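Local structure of putative Semialdehyde dehydrogenase (Oryza sativa, 2CVO) at residues 275-278 with 279-282; 281-284 with 285-289. The protein probably catalyses the NADPH-dependent reduction of N-acetyl-glutamyl phosphate to N-acetyl-glutamate semialdehyde, a step of arginine biosynthesis in the rice chloroplast. All coordinates share one frame; numbering follows the deposited sequence.

How the interactions relate
Interactions 1 and 2 follow each other along helix 276-287, their centres about 10 Å apart, and share Gln281 and His282. Interaction 1 starts the helix with a capping box, while interaction 2 carries it through its later turns, where the carbonyl of His282 gathers three donors. The helix belongs to the dimerisation domain, with the mixed sheet and helix 170-184 as neighbours. Leu182 of that helix touches Leu279 in interaction 1 and Leu283 in interaction 2, so a single neighbour spans both. Their centres lie about 26 and about 21 Å from the centre of the chain; both are away from Cys170, the probable catalytic residue.

Interaction 1. Residues 275-278 with 279-282; sequences TAND and LYQH
The N-terminal turn of helix 276-287 joins Thr275 to Leu279, whose N donates to Thr275 O at 3.2 Å. Three further i to i+4 bonds continue the helix; in the shortest, Gln281 N reaches Asn277 O at 2.8 Å. The start of the helix is closed by a capping box. Thr275, the N-cap residue, accepts from Asp278 N through OG1 (3.2 Å), and Thr275 N in return donates to Asp278 OD1 (3.0 Å), which it meets from above the carboxylate, 50° out of its plane. These reciprocal bonds give partners to the N-H groups of Thr275 and Asp278, and the negative carboxylate probably also suits the positive end of the helix dipole. On the exposed side, Asn277 and Gln281, one turn apart, lie close together. With CG of Asn277 anti to its N (chi1 178°), the amide lies across the Gln281 chain, Asn277 OD1 3.7 Å from Gln281 NE2, a contact rather than a hydrogen bond, and ND2 near Gln281 CG. The two amide planes are turned 41° apart, and Gln281, bent at chi2, brings its NE2 to the edge of the Tyr280 ring, in the ring plane. The Tyr280 side chain touches Asn316 and Val317 of strand 313-319, and its OH is hydrogen-bonded to Leu296 O. The buried Leu279 packs on Val317 and on Leu182 of helix 170-184, while its CB rests 3.3 Å from Ala276 O.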
loop_
_atom_site.group_PDB
_atom_site.type_symbol
_atom_site.label_atom_id
_atom_site.label_comp_id
_atom_site.label_asym_id
_atom_site.label_seq_id
_atom_site.Cartn_x
_atom_site.Cartn_y
_atom_site.Cartn_z
ATOM N N THR A 275 5.340 -38.477 8.543
ATOM C CA THR A 275 6.062 -37.261 8.893
ATOM C C THR A 275 5.805 -36.183 7.836
ATOM O O THR A 275 5.290 -36.470 6.748
ATOM C CB THR A 275 7.581 -37.506 8.948
ATOM O OG1 THR A 275 8.079 -37.665 7.615
ATOM C CG2 THR A 275 7.897 -38.769 9.752
ATOM N N ALA A 276 6.169 -34.949 8.157
ATOM C CA ALA A 276 5.990 -33.841 7.228
ATOM C C ALA A 276 6.741 -34.148 5.926
ATOM O O ALA A 276 6.248 -33.880 4.829
ATOM C CB ALA A 276 6.513 -32.540 7.856
ATOM N N ASN A 277 7.931 -34.725 6.054
ATOM C CA ASN A 277 8.730 -35.071 4.886
ATOM C C ASN A 277 8.007 -36.081 3.996
ATOM O O ASN A 277 8.119 -36.026 2.770
ATOM C CB ASN A 277 10.083 -35.645 5.302
ATOM C CG ASN A 277 10.927 -36.055 4.105
ATOM O OD1 ASN A 277 11.321 -35.215 3.294
ATOM N ND2 ASN A 277 11.196 -37.353 3.982
ATOM N N ASP A 278 7.278 -37.010 4.608
ATOM C CA ASP A 278 6.529 -38.003 3.837
ATOM C C ASP A 278 5.517 -37.278 2.960
ATOM O O ASP A 278 5.330 -37.613 1.789
ATOM C CB ASP A 278 5.794 -38.964 4.776
ATOM C CG ASP A 278 6.735 -39.915 5.488
ATOM O OD1 ASP A 278 6.325 -40.506 6.509
ATOM O OD2 ASP A 278 7.882 -40.079 5.020
ATOM N N LEU A 279 4.854 -36.289 3.545
ATOM C CA LEU A 279 3.872 -35.498 2.819
ATOM C C LEU A 279 4.590 -34.776 1.690
ATOM O O LEU A 279 4.107 -34.735 0.557
ATOM C CB LEU A 279 3.225 -34.469 3.753
ATOM C CG LEU A 279 1.901 -34.812 4.446
ATOM C CD1 LEU A 279 1.843 -36.278 4.838
ATOM C CD2 LEU A 279 1.735 -33.899 5.656
ATOM N N TYR A 280 5.751 -34.213 2.020
ATOM C CA TYR A 280 6.567 -33.470 1.067
ATOM C C TYR A 280 6.977 -34.323 -0.129
ATOM O O TYR A 280 6.906 -33.875 -1.270
ATOM C CB TYR A 280 7.829 -32.944 1.754
ATOM C CG TYR A 280 8.712 -32.124 0.845
ATOM C CD1 TYR A 280 8.480 -30.761 0.658
ATOM C CD2 TYR A 280 9.764 -32.717 0.146
ATOM C CE1 TYR A 280 9.277 -30.003 -0.208
ATOM C CE2 TYR A 280 10.565 -31.973 -0.720
ATOM C CZ TYR A 280 10.316 -30.617 -0.893
ATOM O OH TYR A 280 11.104 -29.880 -1.751
ATOM N N GLN A 281 7.416 -35.549 0.137
ATOM C CA GLN A 281 7.839 -36.436 -0.933
ATOM C C GLN A 281 6.673 -36.889 -1.804
ATOM O O GLN A 281 6.836 -37.087 -3.006
ATOM C CB GLN A 281 8.572 -37.654 -0.362
ATOM C CG GLN A 281 9.944 -37.347 0.236
ATOM C CD GLN A 281 10.914 -36.746 -0.774
ATOM O OE1 GLN A 281 11.088 -37.271 -1.876
ATOM N NE2 GLN A 281 11.555 -35.644 -0.399
ATOM N N HIS A 282 5.492 -37.055 -1.214
ATOM C CA HIS A 282 4.354 -37.479 -2.023
ATOM C C HIS A 282 3.922 -36.368 -2.974
ATOM O O HIS A 282 3.560 -36.639 -4.120
ATOM C CB HIS A 282 3.161 -37.881 -1.159
ATOM C CG HIS A 282 2.015 -38.425 -1.952
ATOM N ND1 HIS A 282 2.080 -39.630 -2.619
ATOM C CD2 HIS A 282 0.799 -37.902 -2.242
ATOM C CE1 HIS A 282 0.957 -39.824 -3.287
ATOM N NE2 HIS A 282 0.162 -38.790 -3.076
#

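Interaction 2. Residues 281-284 with 285-289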
loop_
_atom_site.group_PDB
_atom_site.type_symbol
_atom_site.label_atom_id
_atom_site.label_comp_id
_atom_site.label_asym_id
_atom_site.label_seq_id
_atom_site.Cartn_x
_atom_site.Cartn_y
_atom_site.Cartn_z
ATOM N N GLN A 281 7.416 -35.549 0.137
ATOM C CA GLN A 281 7.839 -36.436 -0.933
ATOM C C GLN A 281 6.673 -36.889 -1.804
ATOM O O GLN A 281 6.836 -37.087 -3.006
ATOM C CB GLN A 281 8.572 -37.654 -0.362
ATOM C CG GLN A 281 9.944 -37.347 0.236
ATOM C CD GLN A 281 10.914 -36.746 -0.774
ATOM O OE1 GLN A 281 11.088 -37.271 -1.876
ATOM N NE2 GLN A 281 11.555 -35.644 -0.399
ATOM N N HIS A 282 5.492 -37.055 -1.214
ATOM C CA HIS A 282 4.354 -37.479 -2.023
ATOM C C HIS A 282 3.922 -36.368 -2.974
ATOM O O HIS A 282 3.560 -36.639 -4.120
ATOM C CB HIS A 282 3.161 -37.881 -1.159
ATOM C CG HIS A 282 2.015 -38.425 -1.952
ATOM N ND1 HIS A 282 2.080 -39.630 -2.619
ATOM C CD2 HIS A 282 0.799 -37.902 -2.242
ATOM C CE1 HIS A 282 0.957 -39.824 -3.287
ATOM N NE2 HIS A 282 0.162 -38.790 -3.076
ATOM N N LEU A 283 3.954 -35.123 -2.499
ATOM C CA LEU A 283 3.570 -33.988 -3.336
ATOM C C LEU A 283 4.612 -33.788 -4.427
ATOM O O LEU A 283 4.279 -33.422 -5.555
ATOM C CB LEU A 283 3.449 -32.702 -2.505
ATOM C CG LEU A 283 2.352 -32.634 -1.435
ATOM C CD1 LEU A 283 2.476 -31.339 -0.658
ATOM C CD2 LEU A 283 0.978 -32.735 -2.086
ATOM N N LYS A 284 5.877 -34.027 -4.092
ATOM C CA LYS A 284 6.940 -33.868 -5.073
ATOM C C LYS A 284 6.749 -34.843 -6.226
ATOM O O LYS A 284 6.756 -34.445 -7.390
ATOM C CB LYS A 284 8.317 -34.089 -4.442
ATOM C CG LYS A 284 9.463 -33.834 -5.422
ATOM C CD LYS A 284 10.797 -33.654 -4.713
ATOM C CE LYS A 284 11.365 -34.970 -4.216
ATOM N NZ LYS A 284 11.871 -35.814 -5.336
ATOM N N SER A 285 6.561 -36.118 -5.902
ATOM C CA SER A 285 6.378 -37.124 -6.935
ATOM C C SER A 285 5.063 -36.906 -7.669
ATOM O O SER A 285 4.960 -37.181 -8.860
ATOM C CB SER A 285 6.426 -38.535 -6.333
ATOM O OG SER A 285 5.370 -38.736 -5.417
ATOM N N THR A 286 4.056 -36.402 -6.963
ATOM C CA THR A 286 2.764 -36.147 -7.589
ATOM C C THR A 286 2.833 -35.002 -8.600
ATOM O O THR A 286 2.159 -35.036 -9.626
ATOM C CB THR A 286 1.678 -35.763 -6.557
ATOM O OG1 THR A 286 1.498 -36.824 -5.611
ATOM C CG2 THR A 286 0.355 -35.505 -7.261
ATOM N N TYR A 287 3.653 -33.996 -8.318
ATOM C CA TYR A 287 3.737 -32.838 -9.201
ATOM C C TYR A 287 5.071 -32.564 -9.886
ATOM O O TYR A 287 5.250 -31.497 -10.460
ATOM C CB TYR A 287 3.311 -31.587 -8.424
ATOM C CG TYR A 287 1.863 -31.613 -7.990
ATOM C CD1 TYR A 287 0.834 -31.616 -8.933
ATOM C CD2 TYR A 287 1.518 -31.665 -6.639
ATOM C CE1 TYR A 287 -0.499 -31.671 -8.544
ATOM C CE2 TYR A 287 0.182 -31.720 -6.237
ATOM C CZ TYR A 287 -0.818 -31.724 -7.197
ATOM O OH TYR A 287 -2.138 -31.776 -6.818
ATOM N N GLU A 288 6.002 -33.515 -9.848
ATOM C CA GLU A 288 7.308 -33.290 -10.467
ATOM C C GLU A 288 7.219 -32.939 -11.952
ATOM O O GLU A 288 7.962 -32.087 -12.438
ATOM C CB GLU A 288 8.219 -34.510 -10.269
ATOM C CG GLU A 288 7.736 -35.794 -10.920
ATOM C CD GLU A 288 8.609 -36.994 -10.563
ATOM O OE1 GLU A 288 8.724 -37.311 -9.359
ATOM O OE2 GLU A 288 9.179 -37.619 -11.485
ATOM N N GLY A 289 6.309 -33.586 -12.670
ATOM C CA GLY A 289 6.175 -33.300 -14.086
ATOM C C GLY A 289 5.093 -32.281 -14.398
ATOM O O GLY A 289 4.609 -32.212 -15.531
HETATM O O HOH W 1 11.094 -35.314 -8.648
HETATM O O HOH W 2 10.071 -37.136 -6.966
#
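Polar side chains bonding back to the preceding turn make up this local contact of Ser285 and Thr286 with His282, one turn back, in the later part of helix 276-287 where it runs beside helix 170-184. The focus is His282 O, which accepts from three donors: Thr286 N at 2.9 Å, Thr286 OG1 at 2.6 Å and Ser285 OG at 3.1 Å. Both hydroxyls approach from above the carbonyl plane, Thr286 OG1 by 36°. In Thr286 this hydroxyl lies anti to the carbonyl carbon (chi1 -60°), a rotation that turns it back to the earlier turn and places its CG2 over the centre of the Tyr287 ring. The same OG1 also sits 3.5 Å above one face of the His282 imidazole, offset toward the rim. The ring touches Leu182, and its NE2 bonds weakly to Pro181 O; with an alanine here, Thr286 OG1 would probably lose the ring beneath it and Pro181 O its weak donor. Along the inner side, Leu283 CD2 lies 4.3 Å from Tyr287 CE2, and the tyrosine OH is hydrogen-bonded to Leu177 O of helix 170-184. On the exposed side, Lys284 NZ and Glu288 OE1 are 5.3 Å apart and are linked through a water 2.8 Å from each, the lysine chain being bent at chi3 and chi4. With Leu283 and Tyr287 against helix 170-184, Lys284 and Glu288 on the solvent side and serine and threonine back-bonding to one carbonyl, this is an amphipathic surface helix.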